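PDB 1Y81: conserved hypothetical protein from Pyrococcus furiosus, which is of unknown function but has the Rossmann-like fold of a CoA-binding domain and binds coenzyme A. Local coordinates for residues I32-K35 against D36-K40; E65-K68 against D69-V72. One frame throughout, in Å; residues are numbered along the deposited sequence.

From the N terminus the chain runs through strand 16-20 into helix 29-39, where contact 1 lies, the residues 32-35 meeting 36-40 one helical turn on. The chain then forms strand 43-47 and the small hairpin of strands 53-54 and 57-58 before it reaches contact 2, residues 65-72, where a beta turn from Pro67 to Val70 leads into strand 72-75. The two contacts follow in series, neither nesting nor crossing, and each is local, closing one helical turn or one beta turn. Their centres lie about 18 Å apart and they do not touch, yet both pack side chains on strands 16-20 and 43-47 of the parallel sheet.

Contact 1: I32-K35 against D36-K40; sequences IILK and DLLSK
Ile33 and Leu37 lie side by side one turn apart on helix 29-39 and point the same way, the gamma-methyl CG2 of Ile33 standing 3.6 Å from CD1 of Leu37. That methyl comes within reach because it is the branch anti to the backbone N of Ile33, while CG1 (chi1 -64°) lies beside that N and anti to the carbonyl carbon. Leu34 and Leu38 form a second such pair alongside, touching through their CD1 methyls at 3.9 Å. Leu38 also folds back over the backbone, its CG resting 3.2 Å from O of Leu34.

Beneath the side chains run four i to i+4 bonds of an alpha helix, the shortest from N of Leu37 to O of Ile33 at 2.8 Å, with an N-H...O angle of 170°. Polar groups gather at the end of the helix. Lys40, just past it, reaches back with its extended chain so that NZ meets OD2 of Asp36 at 2.7 Å, on the syn side of the carboxylate, in a salt bridge that spans the last turn. Ser39 turns OG onto O of Asp36 at 2.5 Å, a carbonyl that also receives a weak bond from N of Lys40. NZ of Lys40 has a second partner in Thr129 OG1, which ties the helix end to the C-terminal segment.

In this beta-alpha-beta unit, Leu34, Leu37 and Leu38 cover Val44 of strand 43-47, while the side chain of Ile33 rests on Leu19 of strand 16-20 and comes to about 4 Å from coenzyme A. Met126 of helix 125-128 borders Ile32, Ile33 and Asp36.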
ATOM      1  N   ILE A  32       9.481   6.859   4.936  1.00 15.70           N
ATOM      2  CA  ILE A  32      10.020   7.741   3.906  1.00 18.32           C
ATOM      3  C   ILE A  32       8.986   8.043   2.833  1.00 16.71           C
ATOM      4  O   ILE A  32       8.795   9.201   2.459  1.00 18.55           O
ATOM      5  CB  ILE A  32      11.304   7.154   3.227  1.00 18.66           C
ATOM      6  CG1 ILE A  32      12.399   6.849   4.272  1.00 20.32           C
ATOM      7  CG2 ILE A  32      11.818   8.103   2.152  1.00 19.82           C
ATOM      8  CD1 ILE A  32      13.414   5.793   3.805  1.00 21.05           C
ATOM      9  N   ILE A  33       8.321   6.994   2.345  1.00 16.06           N
ATOM     10  CA  ILE A  33       7.288   7.141   1.315  1.00 16.80           C
ATOM     11  C   ILE A  33       6.121   7.992   1.837  1.00 18.78           C
ATOM     12  O   ILE A  33       5.689   8.933   1.165  1.00 18.18           O
ATOM     13  CB  ILE A  33       6.800   5.771   0.798  1.00 18.28           C
ATOM     14  CG1 ILE A  33       7.964   5.029   0.099  1.00 17.59           C
ATOM     15  CG2 ILE A  33       5.568   5.920  -0.155  1.00 19.10           C
ATOM     16  CD1 ILE A  33       7.682   3.570  -0.108  1.00 18.53           C
ATOM     17  N   LEU A  34       5.631   7.662   3.039  1.00 17.67           N
ATOM     18  CA  LEU A  34       4.524   8.415   3.660  1.00 18.68           C
ATOM     19  C   LEU A  34       4.819   9.907   3.680  1.00 19.31           C
ATOM     20  O   LEU A  34       3.983  10.724   3.232  1.00 19.80           O
ATOM     21  CB  LEU A  34       4.256   7.917   5.088  1.00 19.42           C
ATOM     22  CG  LEU A  34       3.130   8.615   5.891  1.00 20.16           C
ATOM     23  CD1 LEU A  34       1.851   8.690   5.099  1.00 24.03           C
ATOM     24  CD2 LEU A  34       2.880   7.857   7.173  1.00 22.67           C
ATOM     25  N   LYS A  35       6.002  10.270   4.190  1.00 20.04           N
ATOM     26  CA  LYS A  35       6.420  11.688   4.258  1.00 22.37           C
ATOM     27  C   LYS A  35       6.537  12.312   2.865  1.00 23.06           C
ATOM     28  O   LYS A  35       6.035  13.425   2.636  1.00 23.44           O
ATOM     29  CB  LYS A  35       7.723  11.857   5.051  1.00 23.10           C
ATOM     30  CG  LYS A  35       7.544  11.606   6.538  1.00 23.00           C
ATOM     31  CD  LYS A  35       8.763  11.944   7.338  1.00 26.27           C
ATOM     32  CE  LYS A  35       8.599  11.492   8.786  1.00 28.54           C
ATOM     33  NZ  LYS A  35       9.916  11.338   9.503  1.00 28.84           N
ATOM     34  N   ASP A  36       7.161  11.581   1.935  1.00 20.61           N
ATOM     35  CA  ASP A  36       7.311  12.063   0.557  1.00 22.22           C
ATOM     36  C   ASP A  36       5.962  12.368  -0.105  1.00 24.84           C
ATOM     37  O   ASP A  36       5.772  13.461  -0.681  1.00 25.05           O
ATOM     38  CB  ASP A  36       8.078  11.063  -0.303  1.00 22.61           C
ATOM     39  CG  ASP A  36       8.262  11.560  -1.730  1.00 23.38           C
ATOM     40  OD1 ASP A  36       9.076  12.483  -1.925  1.00 24.42           O
ATOM     41  OD2 ASP A  36       7.580  11.050  -2.630  1.00 23.93           O
ATOM     42  N   LEU A  37       5.030  11.408  -0.033  1.00 21.47           N
ATOM     43  CA  LEU A  37       3.725  11.549  -0.696  1.00 24.32           C
ATOM     44  C   LEU A  37       2.881  12.672  -0.093  1.00 25.58           C
ATOM     45  O   LEU A  37       2.218  13.409  -0.837  1.00 24.14           O
ATOM     46  CB  LEU A  37       2.965  10.228  -0.700  1.00 22.27           C
ATOM     47  CG  LEU A  37       3.599   9.107  -1.544  1.00 22.69           C
ATOM     48  CD1 LEU A  37       2.756   7.838  -1.451  1.00 22.70           C
ATOM     49  CD2 LEU A  37       3.826   9.526  -3.017  1.00 25.32           C
ATOM     50  N   LEU A  38       2.932  12.815   1.240  1.00 23.14           N
ATOM     51  CA  LEU A  38       2.270  13.938   1.934  1.00 26.39           C
ATOM     52  C   LEU A  38       2.828  15.293   1.505  1.00 29.17           C
ATOM     53  O   LEU A  38       2.069  16.254   1.319  1.00 28.70           O
ATOM     54  CB  LEU A  38       2.395  13.804   3.463  1.00 26.60           C
ATOM     55  CG  LEU A  38       1.643  12.671   4.140  1.00 26.54           C
ATOM     56  CD1 LEU A  38       2.087  12.584   5.585  1.00 26.34           C
ATOM     57  CD2 LEU A  38       0.108  12.844   4.015  1.00 25.62           C
ATOM     58  N   SER A  39       4.156  15.357   1.345  1.00 28.58           N
ATOM     59  CA  SER A  39       4.854  16.577   0.919  1.00 29.34           C
ATOM     60  C   SER A  39       4.423  16.997  -0.485  1.00 30.86           C
ATOM     61  O   SER A  39       4.493  18.181  -0.832  1.00 36.72           O
ATOM     62  CB  SER A  39       6.380  16.385   0.970  1.00 30.98           C
ATOM     63  OG  SER A  39       6.861  15.707  -0.190  1.00 31.60           O
ATOM     64  N   LYS A  40       3.972  16.022  -1.276  1.00 28.73           N
ATOM     65  CA  LYS A  40       3.535  16.239  -2.650  1.00 30.17           C
ATOM     66  C   LYS A  40       2.030  16.534  -2.757  1.00 31.87           C
ATOM     67  O   LYS A  40       1.485  16.635  -3.871  1.00 30.61           O
ATOM     68  CB  LYS A  40       3.888  15.018  -3.522  1.00 29.59           C
ATOM     69  CG  LYS A  40       5.379  14.827  -3.776  1.00 28.21           C
ATOM     70  CD  LYS A  40       5.653  13.451  -4.353  1.00 25.55           C
ATOM     71  CE  LYS A  40       7.111  13.309  -4.735  1.00 28.04           C
ATOM     72  NZ  LYS A  40       7.392  11.920  -5.188  1.00 27.68           N
TER

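Contact 2: E65-K68 against D69-V72; sequences ELPK and DVDV
Pro67 and Asp69 meet across a type I beta turn, Pro67 to Val70. Followed outward, CB of Asp69 stays beside the backbone, with Lys68 C at 3.7 Å and Lys68 O at 4.2 Å from Asp69 CB. CG sits between the backbone N and the carbonyl carbon of its own residue (chi1 68°), a placement that swings the carboxylate back over the turn toward the proline. At the tip, OD1 lies 3.5 Å from CB and 4.0 Å from CG of Pro67, so one carboxylate oxygen rests against two ring carbons, the side chains crossing at a slant. The same OD1 makes a salt bridge to NZ of Lys16, a positive neighbour that would probably favour the ionised carboxylate.

Inside the turn the closing bond is weak: N of Val70 reaches O of Pro67 at 3.4 Å. The CG2 methyl of Val70 comes to 3.5 Å from the same Pro67 O. This methyl looks back along the chain too, with CG of Pro67 at 4.3 Å and CB of Leu66 at 4.5 Å, a loose apolar patch under the turn. Lys68, bent at its second torsion (chi2 -71°), sends NZ to a hydrogen bond with O of Ala92, just after helix 79-91.

The turn carries the chain into strand 72-75, next to strand 16-20 in the parallel sheet. Leu66 and Val70 pack on Ala18 of that strand and on Leu45 of strand 43-47, while Asp71 and Val72 pair through backbone bonds with Lys16 and Ala18.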
ATOM      1  N   GLU A  65     -10.629  -2.133   6.439  1.00 25.31           N
ATOM      2  CA  GLU A  65     -11.160  -0.942   7.121  1.00 28.39           C
ATOM      3  C   GLU A  65     -11.060   0.341   6.306  1.00 27.82           C
ATOM      4  O   GLU A  65     -11.557   1.393   6.733  1.00 27.79           O
ATOM      5  CB  GLU A  65     -10.431  -0.718   8.444  1.00 29.17           C
ATOM      6  CG  GLU A  65     -10.544  -1.837   9.436  1.00 32.34           C
ATOM      7  CD  GLU A  65      -9.582  -1.668  10.604  1.00 35.45           C
ATOM      8  OE1 GLU A  65      -8.834  -0.654  10.644  1.00 39.32           O
ATOM      9  OE2 GLU A  65      -9.569  -2.556  11.478  1.00 37.63           O
ATOM     10  N   LEU A  66     -10.405   0.270   5.142  1.00 26.31           N
ATOM     11  CA  LEU A  66     -10.168   1.453   4.336  1.00 25.01           C
ATOM     12  C   LEU A  66     -11.474   1.977   3.721  1.00 26.56           C
ATOM     13  O   LEU A  66     -12.379   1.183   3.415  1.00 26.87           O
ATOM     14  CB  LEU A  66      -9.177   1.158   3.209  1.00 24.89           C
ATOM     15  CG  LEU A  66      -7.704   0.936   3.561  1.00 21.95           C
ATOM     16  CD1 LEU A  66      -6.981   0.339   2.335  1.00 20.45           C
ATOM     17  CD2 LEU A  66      -7.029   2.229   4.021  1.00 22.28           C
ATOM     18  N   PRO A  67     -11.585   3.306   3.561  1.00 29.98           N
ATOM     19  CA  PRO A  67     -12.694   3.847   2.760  1.00 31.68           C
ATOM     20  C   PRO A  67     -12.625   3.391   1.303  1.00 33.07           C
ATOM     21  O   PRO A  67     -11.530   3.217   0.750  1.00 31.23           O
ATOM     22  CB  PRO A  67     -12.507   5.364   2.862  1.00 32.99           C
ATOM     23  CG  PRO A  67     -11.138   5.572   3.346  1.00 34.88           C
ATOM     24  CD  PRO A  67     -10.753   4.370   4.143  1.00 32.21           C
ATOM     25  N   LYS A  68     -13.788   3.218   0.686  1.00 31.81           N
ATOM     26  CA  LYS A  68     -13.873   2.613  -0.636  1.00 34.12           C
ATOM     27  C   LYS A  68     -13.355   3.516  -1.774  1.00 33.39           C
ATOM     28  O   LYS A  68     -13.147   3.042  -2.895  1.00 34.60           O
ATOM     29  CB  LYS A  68     -15.308   2.125  -0.905  1.00 34.23           C
ATOM     30  CG  LYS A  68     -15.854   1.162   0.180  1.00 35.32           C
ATOM     31  CD  LYS A  68     -15.187  -0.220   0.145  1.00 37.44           C
ATOM     32  CE  LYS A  68     -15.548  -1.052   1.379  1.00 37.82           C
ATOM     33  NZ  LYS A  68     -14.858  -2.392   1.408  1.00 38.13           N
ATOM     34  N   ASP A  69     -13.126   4.796  -1.467  1.00 33.02           N
ATOM     35  CA  ASP A  69     -12.655   5.773  -2.459  1.00 33.95           C
ATOM     36  C   ASP A  69     -11.112   5.919  -2.543  1.00 31.64           C
ATOM     37  O   ASP A  69     -10.607   6.864  -3.146  1.00 31.37           O
ATOM     38  CB  ASP A  69     -13.333   7.144  -2.240  1.00 36.43           C
ATOM     39  CG  ASP A  69     -12.890   7.824  -0.959  1.00 38.74           C
ATOM     40  OD1 ASP A  69     -12.284   7.161  -0.092  1.00 39.81           O
ATOM     41  OD2 ASP A  69     -13.155   9.038  -0.812  1.00 41.47           O
ATOM     42  N   VAL A  70     -10.381   4.987  -1.931  1.00 29.99           N
ATOM     43  CA  VAL A  70      -8.918   4.924  -2.087  1.00 27.05           C
ATOM     44  C   VAL A  70      -8.581   4.582  -3.557  1.00 28.81           C
ATOM     45  O   VAL A  70      -9.138   3.639  -4.115  1.00 28.89           O
ATOM     46  CB  VAL A  70      -8.304   3.896  -1.079  1.00 24.88           C
ATOM     47  CG1 VAL A  70      -6.897   3.477  -1.471  1.00 25.81           C
ATOM     48  CG2 VAL A  70      -8.331   4.468   0.348  1.00 25.55           C
ATOM     49  N   ASP A  71      -7.700   5.367  -4.175  1.00 28.01           N
ATOM     50  CA  ASP A  71      -7.368   5.203  -5.606  1.00 30.62           C
ATOM     51  C   ASP A  71      -6.417   4.033  -5.876  1.00 31.46           C
ATOM     52  O   ASP A  71      -6.568   3.314  -6.861  1.00 32.68           O
ATOM     53  CB  ASP A  71      -6.757   6.491  -6.174  1.00 33.10           C
ATOM     54  CG  ASP A  71      -7.730   7.651  -6.167  1.00 35.61           C
ATOM     55  OD1 ASP A  71      -8.956   7.408  -6.259  1.00 38.19           O
ATOM     56  OD2 ASP A  71      -7.271   8.805  -6.079  1.00 35.08           O
ATOM     57  N   VAL A  72      -5.436   3.865  -4.992  1.00 26.80           N
ATOM     58  CA  VAL A  72      -4.395   2.870  -5.165  1.00 23.48           C
ATOM     59  C   VAL A  72      -3.969   2.389  -3.780  1.00 20.13           C
ATOM     60  O   VAL A  72      -4.003   3.154  -2.834  1.00 19.24           O
ATOM     61  CB  VAL A  72      -3.165   3.449  -5.966  1.00 24.18           C
ATOM     62  CG1 VAL A  72      -2.500   4.601  -5.227  1.00 26.14           C
ATOM     63  CG2 VAL A  72      -2.139   2.365  -6.298  1.00 24.47           C
TER